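Local coordinates for Low molecular weight heat shock protein (Xanthomonas axonopodis pv. citri, PDB 3GLA) that probably acts as a small heat-shock chaperone of the alpha-crystallin family, its alpha-crystallin domain pairing with a second copy to form a dimer, at residues 37-50 against 61-73. Numbering follows the deposited sequence. Where two conformers were deposited one is given.
Sequences GILSIRGERKSESS and RRYGSFHRRFALP
Phe66 lies flat against the backbone of the opposite strand: its ring sits over Gly43, whose N is 3.4 Å from Phe66 CZ and projects close to the ring centre. The ring gets there because chi1 (62°) sets CG between its own backbone N and carbonyl carbon, swinging the ring over toward strand 38-45, and a glycine opposite presents bare main chain to the aromatic face. Ile41 CG1 meets the same ring at its edge, 4.0 Å from Phe66 CE1. Phe66, Ile41, Leu39 and Phe70 share one face of the sheet; Leu39 and Phe70 pack on Leu18 of the facing sheet, Ile41 on Ala20 and Val7, while Phe66 meets Trp3 edge-to-face and touches Leu22 and Ile25. This is the beta sandwich of the alpha-crystallin domain, in which strands 38-45 and 64-71 run antiparallel (161° between axes) and Ile41 with Arg68 forms a hydrogen-bonded pair.

On the other face the His67 imidazole is sandwiched between two arginines: Arg69 CZ stands over one side, while the Arg42 guanidinium, its plane 34° from the ring, overlies the other with CZ 3.4 Å from His67 CD2. Further along, in one of two Ser65 conformers, OG lies 2.6 Å from Glu44 OE2, a bond that is therefore doubtful.

Past the strand ends, Ser47 CB rests on the Tyr63 ring in a CH-pi contact, 3.5 Å from its centroid. At the end of strand 38-45, the extended Arg45 chain delivers NH1 to Arg62 O in a nearly straight bond of 2.8 Å. Arg61 NH2 forms a salt bridge with Glu48 OE1 (2.7 Å). The two guanidiniums come within 2.9 Å, Arg45 NH2 to Arg61 NH1, because both grip the carboxylate of Asp21 of the second subunit.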
loop_
_atom_site.group_PDB
_atom_site.type_symbol
_atom_site.label_atom_id
_atom_site.label_comp_id
_atom_site.label_asym_id
_atom_site.label_seq_id
_atom_site.Cartn_x
_atom_site.Cartn_y
_atom_site.Cartn_z
ATOM N N GLY B 37 6.053 -18.332 -17.861
ATOM C CA GLY B 37 6.364 -16.948 -18.242
ATOM C C GLY B 37 5.360 -15.987 -17.564
ATOM O O GLY B 37 5.445 -14.829 -17.804
ATOM N N ILE B 38 4.553 -16.517 -16.642
ATOM C CA ILE B 38 3.494 -15.623 -16.063
ATOM C C ILE B 38 3.825 -15.533 -14.567
ATOM O O ILE B 38 3.752 -16.526 -13.789
ATOM C CB ILE B 38 2.145 -16.208 -16.295
ATOM C CG1 ILE B 38 1.872 -16.203 -17.812
ATOM C CG2 ILE B 38 1.109 -15.282 -15.559
ATOM C CD1 ILE B 38 0.670 -17.057 -18.084
ATOM N N LEU B 39 4.107 -14.270 -14.133
ATOM C CA LEU B 39 4.359 -14.013 -12.731
ATOM C C LEU B 39 3.033 -13.750 -12.049
ATOM O O LEU B 39 2.276 -12.913 -12.523
ATOM C CB LEU B 39 5.260 -12.761 -12.680
ATOM C CG LEU B 39 5.619 -12.213 -11.274
ATOM C CD1 LEU B 39 6.391 -13.289 -10.431
ATOM C CD2 LEU B 39 6.455 -10.934 -11.409
ATOM N N SER B 40 2.799 -14.415 -10.926
ATOM C CA SER B 40 1.497 -14.359 -10.204
ATOM C C SER B 40 1.814 -13.835 -8.798
ATOM O O SER B 40 2.816 -14.186 -8.151
ATOM C CB SER B 40 1.019 -15.839 -10.056
ATOM O OG SER B 40 0.040 -15.941 -9.083
ATOM N N ILE B 41 0.966 -12.949 -8.321
ATOM C CA ILE B 41 0.986 -12.613 -6.936
ATOM C C ILE B 41 -0.367 -12.900 -6.386
ATOM O O ILE B 41 -1.365 -12.586 -7.011
ATOM C CB ILE B 41 1.363 -11.123 -6.645
ATOM C CG1 ILE B 41 0.410 -10.161 -7.406
ATOM C CG2 ILE B 41 2.801 -10.909 -7.051
ATOM C CD1 ILE B 41 0.592 -8.659 -6.975
ATOM N N ARG B 42 -0.418 -13.461 -5.183
ATOM C CA ARG B 42 -1.707 -13.789 -4.682
ATOM C C ARG B 42 -1.636 -13.730 -3.188
ATOM O O ARG B 42 -0.549 -13.852 -2.604
ATOM C CB ARG B 42 -2.213 -15.138 -5.159
ATOM C CG ARG B 42 -1.567 -16.111 -4.553
ATOM C CD ARG B 42 -2.021 -17.438 -5.264
ATOM N NE ARG B 42 -3.428 -17.587 -5.437
ATOM C CZ ARG B 42 -3.951 -18.369 -6.383
ATOM N NH1 ARG B 42 -3.142 -19.065 -7.228
ATOM N NH2 ARG B 42 -5.278 -18.451 -6.493
ATOM N N GLY B 43 -2.789 -13.481 -2.594
ATOM C CA GLY B 43 -2.765 -13.427 -1.121
ATOM C C GLY B 43 -4.127 -12.839 -0.724
ATOM O O GLY B 43 -5.121 -12.830 -1.518
ATOM N N GLU B 44 -4.140 -12.383 0.528
ATOM C CA GLU B 44 -5.469 -12.001 1.102
ATOM C C GLU B 44 -5.122 -10.984 2.131
ATOM O O GLU B 44 -4.139 -11.037 2.827
ATOM C CB GLU B 44 -6.243 -13.154 1.723
ATOM C CG GLU B 44 -7.691 -12.834 2.207
ATOM C CD GLU B 44 -8.847 -13.847 1.858
ATOM O OE1 GLU B 44 -9.980 -13.539 2.313
ATOM O OE2 GLU B 44 -8.668 -14.886 1.150
ATOM N N ARG B 45 -5.939 -9.953 2.187
ATOM C CA ARG B 45 -5.716 -9.046 3.161
ATOM C C ARG B 45 -6.961 -9.019 3.990
ATOM O O ARG B 45 -8.023 -9.019 3.417
ATOM C CB ARG B 45 -5.656 -7.687 2.281
ATOM C CG ARG B 45 -5.776 -6.534 3.096
ATOM C CD ARG B 45 -5.717 -5.222 2.184
ATOM N NE ARG B 45 -5.479 -4.209 2.928
ATOM C CZ ARG B 45 -5.222 -2.969 2.627
ATOM N NH1 ARG B 45 -6.030 -2.258 1.861
ATOM N NH2 ARG B 45 -4.574 -2.404 3.532
ATOM N N LYS B 46 -6.861 -8.960 5.300
ATOM C CA LYS B 46 -8.027 -8.686 6.089
ATOM C C LYS B 46 -8.073 -7.135 6.284
ATOM O O LYS B 46 -7.084 -6.487 6.057
ATOM C CB LYS B 46 -7.897 -9.251 7.541
ATOM C CG LYS B 46 -7.744 -10.868 7.611
ATOM C CD LYS B 46 -8.862 -11.529 6.887
ATOM C CE LYS B 46 -8.650 -13.128 6.919
ATOM N NZ LYS B 46 -8.105 -13.615 5.606
ATOM N N SER B 47 -9.226 -6.703 6.690
ATOM C CA SER B 47 -9.325 -5.280 7.039
ATOM C C SER B 47 -10.081 -5.198 8.312
ATOM O O SER B 47 -11.111 -5.831 8.532
ATOM C CB SER B 47 -10.195 -4.593 5.984
ATOM O OG SER B 47 -10.263 -3.205 6.317
ATOM N N GLU B 48 -9.673 -4.155 9.032
ATOM C CA GLU B 48 -10.400 -3.802 10.178
ATOM C C GLU B 48 -11.794 -3.413 9.903
ATOM O O GLU B 48 -12.681 -3.550 10.805
ATOM C CB GLU B 48 -9.634 -2.667 10.867
ATOM C CG GLU B 48 -8.118 -3.114 11.175
ATOM C CD GLU B 48 -7.030 -2.763 9.954
ATOM O OE1 GLU B 48 -7.402 -2.621 8.684
ATOM O OE2 GLU B 48 -5.716 -2.738 10.203
ATOM N N SER B 49 -12.097 -3.046 8.660
ATOM C CA SER B 49 -13.401 -2.572 8.460
ATOM C C SER B 49 -14.469 -3.679 8.496
ATOM O O SER B 49 -15.660 -3.366 8.441
ATOM C CB SER B 49 -13.609 -1.800 7.160
ATOM O OG SER B 49 -13.474 -2.699 6.056
ATOM N N SER B 50 -14.024 -4.938 8.427
ATOM C CA SER B 50 -14.951 -6.025 8.394
ATOM C C SER B 50 -15.369 -6.336 9.818
ATOM O O SER B 50 -16.305 -7.122 10.013
ATOM C CB SER B 50 -14.283 -7.274 7.672
ATOM O OG SER B 50 -13.264 -7.749 8.485
ATOM N N ARG B 61 -10.868 1.143 2.058
ATOM C CA ARG B 61 -9.712 0.370 1.787
ATOM C C ARG B 61 -10.212 -0.974 1.262
ATOM O O ARG B 61 -11.113 -1.603 1.797
ATOM C CB ARG B 61 -8.902 0.145 3.111
ATOM C CG ARG B 61 -8.280 1.473 3.386
ATOM C CD ARG B 61 -7.211 1.475 4.468
ATOM N NE ARG B 61 -7.358 0.587 5.402
ATOM C CZ ARG B 61 -6.928 -0.521 5.917
ATOM N NH1 ARG B 61 -5.781 -1.243 5.887
ATOM N NH2 ARG B 61 -7.924 -0.803 6.704
ATOM N N ARG B 62 -9.482 -1.431 0.240
ATOM C CA ARG B 62 -9.952 -2.710 -0.404
ATOM C C ARG B 62 -9.284 -3.824 0.313
ATOM O O ARG B 62 -8.130 -3.704 0.807
ATOM C CB ARG B 62 -9.515 -2.675 -1.896
ATOM C CG ARG B 62 -10.160 -1.493 -2.655
ATOM C CD ARG B 62 -11.581 -1.899 -2.953
ATOM N NE ARG B 62 -12.183 -0.871 -3.812
ATOM C CZ ARG B 62 -11.496 0.163 -4.303
ATOM N NH1 ARG B 62 -12.088 1.066 -5.072
ATOM N NH2 ARG B 62 -10.199 0.293 -4.008
ATOM N N TYR B 63 -9.926 -4.980 0.297
ATOM C CA TYR B 63 -9.268 -6.104 0.980
ATOM C C TYR B 63 -9.877 -7.395 0.453
ATOM O O TYR B 63 -10.585 -7.296 -0.546
ATOM C CB TYR B 63 -9.393 -5.968 2.519
ATOM C CG TYR B 63 -10.812 -5.987 2.951
ATOM C CD1 TYR B 63 -11.337 -7.126 3.485
ATOM C CD2 TYR B 63 -11.642 -4.828 2.840
ATOM C CE1 TYR B 63 -12.661 -7.184 3.921
ATOM C CE2 TYR B 63 -12.982 -4.861 3.245
ATOM C CZ TYR B 63 -13.476 -6.040 3.823
ATOM O OH TYR B 63 -14.770 -6.055 4.258
ATOM N N GLY B 64 -9.541 -8.463 1.129
ATOM C CA GLY B 64 -9.955 -9.808 0.667
ATOM C C GLY B 64 -8.879 -10.367 -0.214
ATOM O O GLY B 64 -7.693 -9.985 -0.118
ATOM N N SER B 65 -9.301 -11.278 -1.074
ATOM C CA SER B 65 -8.244 -11.996 -1.790
ATOM C C SER B 65 -7.815 -11.156 -3.013
ATOM O O SER B 65 -8.570 -10.361 -3.583
ATOM C CB SER B 65 -8.767 -13.354 -2.348
ATOM O OG SER B 65 -9.274 -14.028 -1.267
ATOM N N PHE B 66 -6.584 -11.369 -3.398
ATOM C CA PHE B 66 -6.206 -10.786 -4.667
ATOM C C PHE B 66 -5.354 -11.850 -5.389
ATOM O O PHE B 66 -4.828 -12.756 -4.774
ATOM C CB PHE B 66 -5.296 -9.524 -4.489
ATOM C CG PHE B 66 -4.024 -9.798 -3.820
ATOM C CD1 PHE B 66 -2.874 -10.067 -4.612
ATOM C CD2 PHE B 66 -3.936 -9.783 -2.421
ATOM C CE1 PHE B 66 -1.640 -10.283 -4.018
ATOM C CE2 PHE B 66 -2.669 -10.044 -1.787
ATOM C CZ PHE B 66 -1.523 -10.292 -2.638
ATOM N N HIS B 67 -5.320 -11.714 -6.701
ATOM C CA HIS B 67 -4.460 -12.564 -7.488
ATOM C C HIS B 67 -4.313 -11.895 -8.802
ATOM O O HIS B 67 -5.283 -11.612 -9.495
ATOM C CB HIS B 67 -5.231 -13.832 -7.641
ATOM C CG HIS B 67 -4.522 -14.876 -8.380
ATOM N ND1 HIS B 67 -3.209 -14.791 -8.796
ATOM C CD2 HIS B 67 -4.932 -16.131 -8.695
ATOM C CE1 HIS B 67 -2.860 -15.930 -9.402
ATOM N NE2 HIS B 67 -3.875 -16.746 -9.338
ATOM N N ARG B 68 -3.114 -11.518 -9.089
ATOM C CA ARG B 68 -2.876 -10.866 -10.347
ATOM C C ARG B 68 -1.745 -11.726 -10.968
ATOM O O ARG B 68 -0.893 -12.302 -10.302
ATOM C CB ARG B 68 -2.332 -9.478 -10.157
ATOM C CG ARG B 68 -3.477 -8.663 -9.438
ATOM C CD ARG B 68 -3.234 -7.151 -9.606
ATOM N NE ARG B 68 -3.429 -6.723 -10.960
ATOM C CZ ARG B 68 -2.918 -5.561 -11.398
ATOM N NH1 ARG B 68 -2.113 -4.801 -10.633
ATOM N NH2 ARG B 68 -3.137 -5.222 -12.638
ATOM N N ARG B 69 -1.822 -11.677 -12.279
ATOM C CA ARG B 69 -0.857 -12.409 -13.151
ATOM C C ARG B 69 -0.309 -11.466 -14.102
ATOM O O ARG B 69 -0.999 -10.584 -14.696
ATOM C CB ARG B 69 -1.645 -13.508 -13.890
ATOM C CG ARG B 69 -2.148 -14.599 -12.980
ATOM C CD ARG B 69 -3.151 -15.703 -13.734
ATOM N NE ARG B 69 -4.446 -15.305 -13.304
ATOM C CZ ARG B 69 -5.277 -15.866 -12.464
ATOM N NH1 ARG B 69 -5.182 -17.115 -12.017
ATOM N NH2 ARG B 69 -6.321 -15.155 -12.174
ATOM N N PHE B 70 0.987 -11.608 -14.351
ATOM C CA PHE B 70 1.655 -10.733 -15.264
ATOM C C PHE B 70 2.521 -11.598 -16.193
ATOM O O PHE B 70 3.572 -12.072 -15.789
ATOM C CB PHE B 70 2.518 -9.719 -14.627
ATOM C CG PHE B 70 1.738 -8.885 -13.614
ATOM C CD1 PHE B 70 1.606 -9.343 -12.299
ATOM C CD2 PHE B 70 0.943 -7.851 -14.053
ATOM C CE1 PHE B 70 0.858 -8.634 -11.366
ATOM C CE2 PHE B 70 0.136 -7.127 -13.114
ATOM C CZ PHE B 70 0.124 -7.539 -11.769
ATOM N N ALA B 71 2.092 -11.769 -17.420
ATOM C CA ALA B 71 2.992 -12.436 -18.372
ATOM C C ALA B 71 4.204 -11.521 -18.555
ATOM O O ALA B 71 4.111 -10.324 -18.734
ATOM C CB ALA B 71 2.212 -12.510 -19.735
ATOM N N LEU B 72 5.437 -12.071 -18.528
ATOM C CA LEU B 72 6.598 -11.288 -18.691
ATOM C C LEU B 72 7.319 -11.835 -19.981
ATOM O O LEU B 72 6.936 -12.913 -20.460
ATOM C CB LEU B 72 7.534 -11.602 -17.539
ATOM C CG LEU B 72 6.997 -11.047 -16.176
ATOM C CD1 LEU B 72 8.020 -11.520 -15.153
ATOM C CD2 LEU B 72 7.023 -9.554 -16.245
ATOM N N PRO B 73 8.212 -11.043 -20.473
ATOM C CA PRO B 73 8.934 -11.478 -21.718
ATOM C C PRO B 73 9.643 -12.760 -21.443
ATOM O O PRO B 73 10.030 -13.089 -20.293
ATOM C CB PRO B 73 9.976 -10.392 -21.902
ATOM C CG PRO B 73 9.294 -9.137 -21.395
ATOM C CD PRO B 73 8.680 -9.719 -20.098
HETATM O O HOH W 1 -5.052 -4.553 6.200
HETATM O O HOH W 2 -11.539 -1.710 4.576
HETATM O O HOH W 3 -4.006 -3.180 8.068
HETATM O O HOH W 4 -15.653 -3.686 4.897
#